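Local structure of NURA (Sulfolobus solfataricus, 2YGK) at residues V55-G60 against A114-L119; A76-G81 against T88-G93; L119-G124 against S187-E192; Y72-E77 against S109-A114; I130-S135 against V197-K202. The protein probably works with the helicase HerA as a manganese-dependent nuclease that resects DNA ends during double-strand break repair in archaea. One frame throughout, in Å; residues are numbered along the deposited sequence.

Contact 1: residues V55-G60 against A114-L119; sequences VAIDGG and ALELSL. With MN (manganese (II) ion), chain C.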
# COMPACT_ATOMS: atom_id res chain seq x y z
N VAL A 55 -22.01 7.17 19.92
CA VAL A 55 -21.81 7.78 18.61
C VAL A 55 -20.55 7.13 18.06
O VAL A 55 -19.48 7.26 18.64
CB VAL A 55 -21.62 9.33 18.69
CG1 VAL A 55 -21.26 9.91 17.30
CG2 VAL A 55 -22.85 10.00 19.24
N ALA A 56 -20.67 6.47 16.92
CA ALA A 56 -19.52 5.87 16.25
C ALA A 56 -19.12 6.68 15.00
O ALA A 56 -19.96 7.19 14.30
CB ALA A 56 -19.83 4.46 15.84
N ILE A 57 -17.82 6.77 14.75
CA ILE A 57 -17.32 7.44 13.60
C ILE A 57 -16.37 6.50 12.91
O ILE A 57 -15.47 5.94 13.57
CB ILE A 57 -16.55 8.73 13.96
CG1 ILE A 57 -17.48 9.80 14.59
CG2 ILE A 57 -15.87 9.35 12.70
CD1 ILE A 57 -17.32 9.96 16.09
N ASP A 58 -16.56 6.34 11.59
CA ASP A 58 -15.55 5.75 10.73
C ASP A 58 -15.41 6.48 9.41
O ASP A 58 -16.28 7.33 9.05
CB ASP A 58 -15.88 4.28 10.43
CG ASP A 58 -14.63 3.45 10.17
OD1 ASP A 58 -13.57 4.00 9.84
OD2 ASP A 58 -14.67 2.23 10.36
N GLY A 59 -14.38 6.10 8.65
CA GLY A 59 -14.11 6.76 7.38
C GLY A 59 -13.66 5.84 6.27
O GLY A 59 -13.20 4.71 6.53
N GLY A 60 -13.80 6.35 5.04
CA GLY A 60 -13.48 5.60 3.83
C GLY A 60 -12.82 6.53 2.85
O GLY A 60 -13.08 7.73 2.90
N ALA A 114 -8.82 13.41 9.23
CA ALA A 114 -9.32 14.73 9.54
C ALA A 114 -10.85 14.81 9.63
O ALA A 114 -11.37 15.42 10.57
CB ALA A 114 -8.82 15.71 8.52
N LEU A 115 -11.58 14.21 8.70
CA LEU A 115 -13.04 14.33 8.67
C LEU A 115 -13.67 13.51 9.78
O LEU A 115 -14.67 13.93 10.40
CB LEU A 115 -13.61 13.90 7.32
CG LEU A 115 -13.25 14.77 6.11
CD1 LEU A 115 -13.83 14.13 4.84
CD2 LEU A 115 -13.74 16.20 6.25
N GLU A 116 -13.11 12.32 10.03
CA GLU A 116 -13.54 11.51 11.16
C GLU A 116 -13.42 12.33 12.43
O GLU A 116 -14.40 12.56 13.12
CB GLU A 116 -12.68 10.24 11.30
CG GLU A 116 -12.96 9.22 10.27
CD GLU A 116 -11.98 8.04 10.25
OE1 GLU A 116 -11.82 7.35 11.24
OE2 GLU A 116 -11.40 7.78 9.20
N LEU A 117 -12.20 12.77 12.73
CA LEU A 117 -11.95 13.45 13.99
C LEU A 117 -12.78 14.71 14.06
O LEU A 117 -13.30 15.02 15.13
CB LEU A 117 -10.49 13.81 14.16
CG LEU A 117 -9.45 12.66 14.16
CD1 LEU A 117 -8.09 13.36 14.06
CD2 LEU A 117 -9.56 11.65 15.38
N SER A 118 -12.97 15.44 12.96
CA SER A 118 -13.85 16.59 13.11
C SER A 118 -15.33 16.22 13.34
O SER A 118 -16.04 16.97 13.94
CB SER A 118 -13.69 17.59 11.96
OG SER A 118 -14.43 17.17 10.86
N LEU A 119 -15.80 15.07 12.89
CA LEU A 119 -17.16 14.64 13.22
C LEU A 119 -17.25 14.19 14.68
O LEU A 119 -18.30 14.28 15.32
CB LEU A 119 -17.64 13.52 12.29
CG LEU A 119 -17.91 13.91 10.83
CD1 LEU A 119 -18.27 12.73 9.96
CD2 LEU A 119 -19.05 14.87 10.81
MN MN C . -11.35 3.22 9.38
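Glu116 makes the close part of this contact, with Ile57 and with Gly59. The CG2 methyl of Ile57, anti to the backbone N, is set down on the helix at Glu116, 3.5 Å from its CA and 3.6 Å from its CB. Toward Leu119 the packing thins: Ile57 CG1 reaches Leu119 CB at only 4.4 Å, a loose apolar touch. Strand 54-65 and helix 104-123 run nearly antiparallel here, at 164° between the short segments with axes 7.8 Å apart. This is the arrangement expected of an RNase H-like fold, in which the first strand of the three-strand antiparallel unit carries a metal-binding aspartate and the first helix after that unit lies over the sheet. Toward the metal the contact stays tight but changes from apolar to polar. The extended Glu116 side chain runs past the Asp58-Gly59 peptide, and its OE2 stands 3.4 Å from Gly59 CA, where a side chain on Gly59 would collide. Asp58 OD1 binds manganese at 2.4 Å, with Asp133 as the second protein ligand. Asp58 and Glu116 lie side by side, their carboxylate planes 58° apart, with OD1 of Asp58 4.0 Å from OE1 of Glu116. An alanine in place of Glu116 would probably leave Lys139, its salt-bridge partner, without that mate and open a gap beside Gly59. Lys139 meets OE1, the oxygen nearer Asp58.

Contact 2: residues A76-G81 against T88-G93; sequences AESVIG and TLSEDG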
# COMPACT_ATOMS: atom_id res chain seq x y z
N ALA A 76 -16.59 10.47 5.68
CA ALA A 76 -16.71 9.99 7.03
C ALA A 76 -18.17 10.14 7.45
O ALA A 76 -18.90 10.99 6.93
CB ALA A 76 -15.75 10.74 7.97
N GLU A 77 -18.57 9.30 8.38
CA GLU A 77 -19.91 9.30 8.90
C GLU A 77 -19.92 9.12 10.40
O GLU A 77 -19.17 8.31 10.93
CB GLU A 77 -20.67 8.17 8.24
CG GLU A 77 -22.12 8.07 8.63
CD GLU A 77 -22.85 7.06 7.80
OE1 GLU A 77 -22.81 5.89 8.07
OE2 GLU A 77 -23.47 7.38 6.83
N SER A 78 -20.76 9.88 11.09
CA SER A 78 -21.08 9.63 12.49
C SER A 78 -22.42 8.87 12.52
O SER A 78 -23.31 9.08 11.69
CB SER A 78 -21.15 10.93 13.32
OG SER A 78 -22.20 11.77 12.86
N VAL A 79 -22.52 7.98 13.50
CA VAL A 79 -23.66 7.10 13.67
C VAL A 79 -24.01 7.05 15.16
O VAL A 79 -23.15 6.74 15.99
CB VAL A 79 -23.32 5.68 13.17
CG1 VAL A 79 -24.30 4.69 13.69
CG2 VAL A 79 -23.29 5.64 11.67
N ILE A 80 -25.27 7.38 15.48
CA ILE A 80 -25.78 7.23 16.84
C ILE A 80 -26.52 5.90 17.02
O ILE A 80 -27.42 5.58 16.24
CB ILE A 80 -26.70 8.42 17.27
CG1 ILE A 80 -26.87 8.45 18.80
CG2 ILE A 80 -28.07 8.36 16.58
CD1 ILE A 80 -26.99 9.86 19.39
N GLY A 81 -26.12 5.13 18.04
CA GLY A 81 -26.77 3.85 18.37
C GLY A 81 -27.07 3.57 19.86
O GLY A 81 -26.28 3.90 20.73
N THR A 88 -27.77 7.23 11.26
CA THR A 88 -26.69 8.17 10.88
C THR A 88 -27.03 9.58 11.32
O THR A 88 -28.17 10.00 11.27
CB THR A 88 -26.44 8.21 9.37
OG1 THR A 88 -27.69 8.36 8.72
CG2 THR A 88 -25.81 6.95 8.89
N LEU A 89 -26.00 10.29 11.77
CA LEU A 89 -26.13 11.63 12.26
C LEU A 89 -25.65 12.58 11.19
O LEU A 89 -26.43 13.30 10.63
CB LEU A 89 -25.30 11.81 13.52
CG LEU A 89 -25.99 11.64 14.87
CD1 LEU A 89 -24.91 11.50 15.90
CD2 LEU A 89 -26.91 12.83 15.16
N SER A 90 -24.35 12.55 10.92
CA SER A 90 -23.74 13.38 9.90
C SER A 90 -23.01 12.53 8.87
O SER A 90 -22.59 11.41 9.17
CB SER A 90 -22.75 14.33 10.53
OG SER A 90 -23.37 15.06 11.57
N GLU A 91 -22.88 13.07 7.67
CA GLU A 91 -22.01 12.57 6.61
C GLU A 91 -21.17 13.74 6.10
O GLU A 91 -21.65 14.85 5.96
CB GLU A 91 -22.80 11.99 5.44
CG GLU A 91 -23.73 10.82 5.77
CD GLU A 91 -25.18 11.24 6.02
OE1 GLU A 91 -25.46 12.20 6.80
OE2 GLU A 91 -26.07 10.57 5.43
N ASP A 92 -19.92 13.48 5.82
CA ASP A 92 -18.97 14.52 5.51
C ASP A 92 -17.96 13.86 4.58
O ASP A 92 -17.37 12.85 4.93
CB ASP A 92 -18.31 14.99 6.79
CG ASP A 92 -17.73 16.38 6.70
OD1 ASP A 92 -17.38 16.84 5.58
OD2 ASP A 92 -17.62 17.03 7.76
N GLY A 93 -17.80 14.42 3.38
CA GLY A 93 -16.93 13.84 2.38
C GLY A 93 -16.74 14.70 1.14
O GLY A 93 -17.65 15.36 0.69
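Ser78 faces both Leu89 and Ser90. With chi1 at 63° its OG sits between the backbone N and the carbonyl carbon, and there it accepts the Ser90 N-H at 3.0 Å. The Ser78 carbonyl O takes the Leu89 N-H, also at 3.0 Å. Leu89 has psi of -68°, out of the usual strand range, and the register slips by one residue here. The hydroxyls of Ser78 and Ser90 both bond to Asp123 OD2 of helix 104-123, so that carboxylate ties the irregular spot to the layer beneath. On the opposite sheet face Glu77 has its CG anti to the backbone N (chi1 -178°), 3.4 Å from Ser90 O, and the extended chain beyond CG brings the carboxylate to the Thr88 methyl CG2. Glu91 CG lies 3.6 Å from Glu77 OE2; beyond it the Glu91 chain bends. The two acids lie side by side with their OE2 atoms 4.3 Å apart, a closeness that probably costs some repulsion. OE1 of Glu91 has a weak, long ion pair with Lys4 of the second subunit. Further along, Leu89 CD1 packs on Ile80 CB at 3.8 Å. Regular pairing resumes at the non-hydrogen-bonded pair Glu77-Glu91 and continues to the hydrogen-bonded pair Ala76-Asp92. The whole is a beta hairpin interrupted by a beta bulge, its second strand outermost in this chain's sheet.

Contact 3: residues L119-G124 against S187-E192; sequences LALRDG and SKIIEE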
# COMPACT_ATOMS: atom_id res chain seq x y z
N LEU A 119 -15.80 15.07 12.89
CA LEU A 119 -17.16 14.64 13.22
C LEU A 119 -17.25 14.19 14.68
O LEU A 119 -18.30 14.28 15.32
CB LEU A 119 -17.64 13.52 12.29
CG LEU A 119 -17.91 13.91 10.83
CD1 LEU A 119 -18.27 12.73 9.96
CD2 LEU A 119 -19.05 14.87 10.81
N ALA A 120 -16.15 13.71 15.22
CA ALA A 120 -16.14 13.38 16.64
C ALA A 120 -16.39 14.66 17.46
O ALA A 120 -17.05 14.63 18.51
CB ALA A 120 -14.81 12.73 17.03
N LEU A 121 -15.89 15.79 17.00
CA LEU A 121 -16.16 17.05 17.68
C LEU A 121 -17.55 17.52 17.35
O LEU A 121 -18.24 18.05 18.21
CB LEU A 121 -15.17 18.12 17.30
CG LEU A 121 -13.79 17.89 17.87
CD1 LEU A 121 -12.81 18.72 17.05
CD2 LEU A 121 -13.70 18.26 19.36
N ARG A 122 -17.98 17.36 16.11
CA ARG A 122 -19.33 17.75 15.80
C ARG A 122 -20.35 17.02 16.69
O ARG A 122 -21.08 17.65 17.41
CB ARG A 122 -19.65 17.53 14.32
CG ARG A 122 -20.88 18.29 13.86
CD ARG A 122 -21.04 18.26 12.35
NE ARG A 122 -22.46 18.27 11.99
CZ ARG A 122 -22.94 18.04 10.76
NH1 ARG A 122 -22.12 17.78 9.74
NH2 ARG A 122 -24.26 18.06 10.57
N ASP A 123 -20.39 15.69 16.66
CA ASP A 123 -21.53 14.98 17.21
C ASP A 123 -21.20 14.20 18.45
O ASP A 123 -22.06 13.50 18.97
CB ASP A 123 -22.12 14.00 16.17
CG ASP A 123 -22.48 14.68 14.84
OD1 ASP A 123 -23.16 15.73 14.84
OD2 ASP A 123 -22.09 14.13 13.80
N GLY A 124 -19.99 14.34 18.95
CA GLY A 124 -19.56 13.56 20.11
C GLY A 124 -20.42 13.74 21.35
O GLY A 124 -20.74 12.79 22.05
N SER A 187 -6.32 16.19 20.10
CA SER A 187 -6.13 16.92 21.35
C SER A 187 -7.38 17.62 21.85
O SER A 187 -7.59 17.70 23.05
CB SER A 187 -5.01 17.94 21.22
OG SER A 187 -3.79 17.25 21.02
N LYS A 188 -8.19 18.14 20.93
CA LYS A 188 -9.44 18.77 21.31
C LYS A 188 -10.42 17.73 21.83
O LYS A 188 -11.11 17.95 22.81
CB LYS A 188 -10.03 19.57 20.15
CG LYS A 188 -9.12 20.73 19.72
CD LYS A 188 -9.83 22.11 19.69
CE LYS A 188 -10.24 22.61 21.10
NZ LYS A 188 -9.17 23.38 21.80
N ILE A 189 -10.45 16.58 21.16
CA ILE A 189 -11.36 15.50 21.51
C ILE A 189 -11.08 14.99 22.94
O ILE A 189 -11.98 14.85 23.74
CB ILE A 189 -11.28 14.38 20.49
CG1 ILE A 189 -11.81 14.87 19.15
CG2 ILE A 189 -12.10 13.19 20.94
CD1 ILE A 189 -11.44 13.97 17.94
N ILE A 190 -9.81 14.78 23.24
CA ILE A 190 -9.37 14.34 24.53
C ILE A 190 -9.76 15.32 25.61
O ILE A 190 -10.26 14.92 26.65
CB ILE A 190 -7.84 14.18 24.61
CG1 ILE A 190 -7.36 13.13 23.61
CG2 ILE A 190 -7.42 13.75 26.01
CD1 ILE A 190 -8.01 11.78 23.78
N GLU A 191 -9.56 16.59 25.37
CA GLU A 191 -9.91 17.55 26.42
C GLU A 191 -11.42 17.77 26.60
O GLU A 191 -11.85 18.05 27.70
CB GLU A 191 -9.17 18.87 26.27
CG GLU A 191 -9.58 19.71 25.08
CD GLU A 191 -8.91 21.06 25.07
OE1 GLU A 191 -8.78 21.67 26.17
OE2 GLU A 191 -8.51 21.51 23.97
N GLU A 192 -12.22 17.62 25.55
CA GLU A 192 -13.65 17.81 25.67
C GLU A 192 -14.33 16.51 26.16
O GLU A 192 -15.38 16.53 26.83
CB GLU A 192 -14.23 18.28 24.32
CG GLU A 192 -15.77 18.18 24.19
CD GLU A 192 -16.35 18.93 22.97
OE1 GLU A 192 -15.59 19.50 22.15
OE2 GLU A 192 -17.60 18.96 22.87
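Ile189 touches Leu121 and Ala120, joining two neighbouring helices of the alpha/beta fold, 104-123 and 171-193. Their short segments run in broadly the same direction, 32° apart, with axes 9.9 Å from each other. Each of the two helices is followed in the chain by a parallel strand of the central sheet. The first shell is apolar. CG1 of Ile189, anti to the carbonyl carbon (chi1 -66°), lies 3.8 Å from Leu121 CG, and the outer CD1 continues to Ala120 CB at 3.7 Å. The Leu121 and Ile189 side chains are not aligned but slant across one another, and Leu121 CD2 also rests 4.0 Å from Lys188 CB. Toward the more exposed side, Glu192 stretches out from its helix, CG anti to the backbone N, until its OE1 stands 3.6 Å from Leu121 CD2. In the next shell, SE of the selenomethionine Met132, on strand 129-133, packs against Ala120 CB. The folded Lys188 chain turns away from the first helix after its CB, and NZ forms a salt bridge with Glu191 OE2 at 2.9 Å, arriving from above the carboxylate plane.

Contact 4: residues Y72-E77 against S109-A114; sequences YAVGAE and SLLMEA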
# COMPACT_ATOMS: atom_id res chain seq x y z
N TYR A 72 -9.24 11.38 -6.07
CA TYR A 72 -9.57 10.79 -4.79
C TYR A 72 -10.96 11.15 -4.29
O TYR A 72 -11.58 12.11 -4.73
CB TYR A 72 -8.59 11.24 -3.73
CG TYR A 72 -8.74 12.69 -3.38
CD1 TYR A 72 -8.04 13.67 -4.08
CD2 TYR A 72 -9.60 13.08 -2.38
CE1 TYR A 72 -8.18 15.02 -3.75
CE2 TYR A 72 -9.74 14.41 -2.05
CZ TYR A 72 -9.03 15.38 -2.74
OH TYR A 72 -9.19 16.72 -2.39
N ALA A 73 -11.39 10.39 -3.31
CA ALA A 73 -12.65 10.59 -2.68
C ALA A 73 -12.49 10.14 -1.25
O ALA A 73 -12.00 9.05 -0.99
CB ALA A 73 -13.71 9.79 -3.38
N VAL A 74 -12.91 10.98 -0.32
CA VAL A 74 -12.90 10.66 1.10
C VAL A 74 -14.30 10.87 1.64
O VAL A 74 -15.07 11.70 1.09
CB VAL A 74 -11.97 11.61 1.87
CG1 VAL A 74 -10.49 11.35 1.52
CG2 VAL A 74 -12.37 13.07 1.60
N GLY A 75 -14.63 10.17 2.72
CA GLY A 75 -15.90 10.32 3.36
C GLY A 75 -15.88 9.80 4.80
O GLY A 75 -15.23 8.82 5.11
N ALA A 76 -16.59 10.47 5.68
CA ALA A 76 -16.71 9.99 7.03
C ALA A 76 -18.17 10.14 7.45
O ALA A 76 -18.90 10.99 6.93
CB ALA A 76 -15.75 10.74 7.97
N GLU A 77 -18.57 9.30 8.38
CA GLU A 77 -19.91 9.30 8.90
C GLU A 77 -19.92 9.12 10.40
O GLU A 77 -19.17 8.31 10.93
CB GLU A 77 -20.67 8.17 8.24
CG GLU A 77 -22.12 8.07 8.63
CD GLU A 77 -22.85 7.06 7.80
OE1 GLU A 77 -22.81 5.89 8.07
OE2 GLU A 77 -23.47 7.38 6.83
N SER A 109 -5.40 9.58 3.01
CA SER A 109 -5.85 8.95 4.23
C SER A 109 -5.86 9.92 5.41
O SER A 109 -6.74 9.85 6.23
CB SER A 109 -5.05 7.68 4.54
OG SER A 109 -3.68 7.88 4.39
N LEU A 110 -4.88 10.82 5.47
CA LEU A 110 -4.82 11.80 6.55
C LEU A 110 -5.99 12.76 6.42
O LEU A 110 -6.53 13.23 7.41
CB LEU A 110 -3.50 12.57 6.52
CG LEU A 110 -2.31 11.74 7.01
CD1 LEU A 110 -0.97 12.37 6.64
CD2 LEU A 110 -2.38 11.52 8.49
N LEU A 111 -6.34 13.09 5.18
CA LEU A 111 -7.51 13.90 4.93
C LEU A 111 -8.77 13.19 5.43
O LEU A 111 -9.63 13.80 6.08
CB LEU A 111 -7.58 14.21 3.46
CG LEU A 111 -8.75 15.02 2.91
CD1 LEU A 111 -9.15 16.19 3.80
CD2 LEU A 111 -8.34 15.48 1.50
N MSE A 112 -8.86 11.88 5.19
CA MSE A 112 -9.97 11.09 5.69
C MSE A 112 -9.99 11.14 7.22
O MSE A 112 -11.03 11.41 7.81
CB MSE A 112 -9.89 9.67 5.16
CG MSE A 112 -10.99 8.72 5.65
SE MSE A 112 -10.47 6.82 5.40
CE MSE A 112 -8.80 6.97 6.44
N GLU A 113 -8.85 10.92 7.86
CA GLU A 113 -8.76 10.95 9.31
C GLU A 113 -9.24 12.32 9.87
O GLU A 113 -10.03 12.39 10.79
CB GLU A 113 -7.35 10.53 9.75
CG GLU A 113 -7.20 8.91 9.94
CD GLU A 113 -5.99 8.22 9.18
OE1 GLU A 113 -5.03 8.92 8.78
OE2 GLU A 113 -6.02 6.95 9.02
N ALA A 114 -8.82 13.41 9.23
CA ALA A 114 -9.32 14.73 9.54
C ALA A 114 -10.85 14.81 9.63
O ALA A 114 -11.37 15.42 10.57
CB ALA A 114 -8.82 15.71 8.52
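Val74 and Met112 mark the nearest backbone approach, CA to CA 5.5 Å, where strand 72-77 lies over helix 109-114 with axes 7.6 Å apart and N-to-C directions 25° from parallel. From the strand, Val74 puts its CG1 branch onto the helix, anti to its own carbonyl carbon. It meets Met112 CB at 4.1 Å and Leu111 CG at 4.3 Å, so this one methyl rests where two consecutive helix residues join. Tyr72 reaches down from further back. Its ring carbon CG stands between the backbone N and the carbonyl carbon (chi1 70°), and the ring carbon CE2 comes 4.0 Å from Leu111 CD2, the two side chains crossing at about a right angle. Phe98 stacks on the same tyrosine ring, and Ile166 of helix 162-166 touches both Tyr72 and Leu111, so the pair sits in a wider apolar cluster. Met112, a selenomethionine, behaves differently: its CG passes Gly75 O at 4.3 Å, and beyond that the chain leads away, with SE packing on the Gly59-Gly60 backbone near the manganese. A helix laid along the middle strand of an antiparallel three-strand unit, to which it connects in sequence, is the pattern that opens the RNase H-like fold.

Contact 5: residues I130-S135 against V197-K202; sequences ILMDGS and VLWISK. With MN (manganese (II) ion), chain C.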
# COMPACT_ATOMS: atom_id res chain seq x y z
N ILE A 130 -18.04 7.77 22.75
CA ILE A 130 -17.71 7.95 21.34
C ILE A 130 -16.82 6.79 20.94
O ILE A 130 -15.84 6.53 21.60
CB ILE A 130 -16.94 9.25 21.09
CG1 ILE A 130 -17.78 10.44 21.53
CG2 ILE A 130 -16.60 9.42 19.60
CD1 ILE A 130 -17.03 11.72 21.36
N LEU A 131 -17.20 6.08 19.89
CA LEU A 131 -16.39 4.99 19.38
C LEU A 131 -15.70 5.42 18.10
O LEU A 131 -16.36 5.67 17.10
CB LEU A 131 -17.26 3.78 19.09
CG LEU A 131 -18.23 3.42 20.18
CD1 LEU A 131 -18.99 2.16 19.79
CD2 LEU A 131 -17.42 3.23 21.49
N MSE A 132 -14.38 5.48 18.13
CA MSE A 132 -13.57 5.65 16.94
C MSE A 132 -13.05 4.30 16.49
O MSE A 132 -12.77 3.42 17.32
CB MSE A 132 -12.33 6.52 17.22
CG MSE A 132 -12.59 7.81 17.99
SE MSE A 132 -13.50 9.17 16.98
CE MSE A 132 -12.35 9.26 15.44
N ASP A 133 -12.84 4.19 15.17
CA ASP A 133 -12.27 3.01 14.54
C ASP A 133 -10.79 3.22 14.31
O ASP A 133 -10.40 4.04 13.52
CB ASP A 133 -12.94 2.78 13.20
CG ASP A 133 -12.36 1.61 12.45
OD1 ASP A 133 -12.32 0.53 13.01
OD2 ASP A 133 -11.95 1.76 11.31
N GLY A 134 -9.96 2.47 15.00
CA GLY A 134 -8.54 2.71 14.99
C GLY A 134 -7.94 3.02 16.35
O GLY A 134 -8.61 3.54 17.25
N SER A 135 -6.65 2.75 16.49
CA SER A 135 -5.95 2.96 17.76
C SER A 135 -5.59 4.42 18.00
O SER A 135 -5.39 5.19 17.06
CB SER A 135 -4.67 2.18 17.73
OG SER A 135 -3.92 2.60 16.58
N VAL A 197 -14.11 8.59 25.21
CA VAL A 197 -13.76 8.16 23.87
C VAL A 197 -13.10 6.78 23.91
O VAL A 197 -12.13 6.55 24.65
CB VAL A 197 -12.80 9.13 23.15
CG1 VAL A 197 -12.76 8.78 21.71
CG2 VAL A 197 -13.25 10.54 23.34
N LEU A 198 -13.64 5.86 23.12
CA LEU A 198 -13.14 4.51 23.06
C LEU A 198 -12.60 4.35 21.69
O LEU A 198 -13.32 4.48 20.71
CB LEU A 198 -14.26 3.51 23.29
CG LEU A 198 -14.95 3.60 24.64
CD1 LEU A 198 -15.93 2.48 24.78
CD2 LEU A 198 -13.94 3.60 25.80
N TRP A 199 -11.31 4.05 21.62
CA TRP A 199 -10.65 3.90 20.39
C TRP A 199 -10.48 2.40 20.14
O TRP A 199 -9.60 1.76 20.71
CB TRP A 199 -9.29 4.59 20.49
CG TRP A 199 -9.36 6.03 20.91
CD1 TRP A 199 -9.45 6.54 22.19
CD2 TRP A 199 -9.29 7.16 20.05
NE1 TRP A 199 -9.46 7.91 22.16
CE2 TRP A 199 -9.36 8.32 20.86
CE3 TRP A 199 -9.16 7.31 18.66
CZ2 TRP A 199 -9.31 9.61 20.33
CZ3 TRP A 199 -9.11 8.57 18.14
CH2 TRP A 199 -9.19 9.71 18.98
N ILE A 200 -11.27 1.87 19.23
CA ILE A 200 -11.36 0.43 19.07
C ILE A 200 -10.75 -0.06 17.77
O ILE A 200 -11.04 0.52 16.71
CB ILE A 200 -12.81 0.03 19.10
CG1 ILE A 200 -13.35 0.33 20.51
CG2 ILE A 200 -12.98 -1.40 18.74
CD1 ILE A 200 -14.79 0.05 20.66
N SER A 201 -9.93 -1.11 17.85
CA SER A 201 -9.38 -1.72 16.67
C SER A 201 -9.46 -3.25 16.67
O SER A 201 -9.28 -3.88 17.68
CB SER A 201 -7.91 -1.24 16.39
OG SER A 201 -7.03 -1.25 17.52
N LYS A 202 -9.71 -3.80 15.48
CA LYS A 202 -9.73 -5.22 15.19
C LYS A 202 -8.31 -5.77 15.04
O LYS A 202 -8.09 -6.95 15.26
CB LYS A 202 -10.51 -5.47 13.90
CG LYS A 202 -12.00 -5.06 13.94
CD LYS A 202 -12.72 -5.11 12.54
CE LYS A 202 -14.19 -5.69 12.69
NZ LYS A 202 -14.98 -5.70 11.38
MN MN C . -11.35 3.22 9.38
O HOH W 1 -12.24 -1.07 15.26
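The carbonyl O of Ile200 is gripped by the Gly134 N-H at 2.8 Å, coming from above the carbonyl plane, and by a water that also donates to Asp133 OD1 at 2.8 Å. The water's leg to Ile200 O is rather short and less certain. Asp133 turns its CG anti to the backbone N (chi1 177°), and its other oxygen, OD2, binds manganese at 2.5 Å together with Asp58. Behind this polar end the two strands pair in parallel, Leu198 N donating to Ile130 O and Met132 N to Leu198 O. One sheet face is carried by Leu131, whose CD2 lies 3.6 Å from Leu198 CB with both side chains pointing the same way. On the opposite face the bent selenomethionine Met132 lays CG over the six-membered ring of Trp199, a CH-pi contact 3.7 Å from the centroid, while SE stands obliquely at 5.0 Å. Val197 CG1 lies over the same face, on the NE1-CE2 side. An alanine in place of Trp199 would probably open a gap beneath Met132 CG and leave its chain freer to turn. Adjacent parallel strands, the one next to strand 54-65 ending in a metal-binding aspartate, are typical of the RNase H-like fold.

How the contacts relate
Contacts 1, 4 and 5 are buried, whereas contacts 2 and 3 are partly exposed. Helix 104-123 serves three of them along its length: contact 4 near its middle, contact 1 further on, contact 3 at its end. Only contacts 2 and 5 pair strands by backbone hydrogen bonds, one antiparallel with a bulge, the other parallel; contacts 1, 3 and 4 rest chiefly on side-chain packing. Strand 55-60 lies between the pairings, bonded to 76-81 on one flank and 130-135 on the other; the latter brings Asp133 beside Asp58, and contacts 1 and 5 each supply one manganese ligand. Away from the metal, contact 2 reaches the second subunit, and contact 3 joins two helices rather than sheet strands.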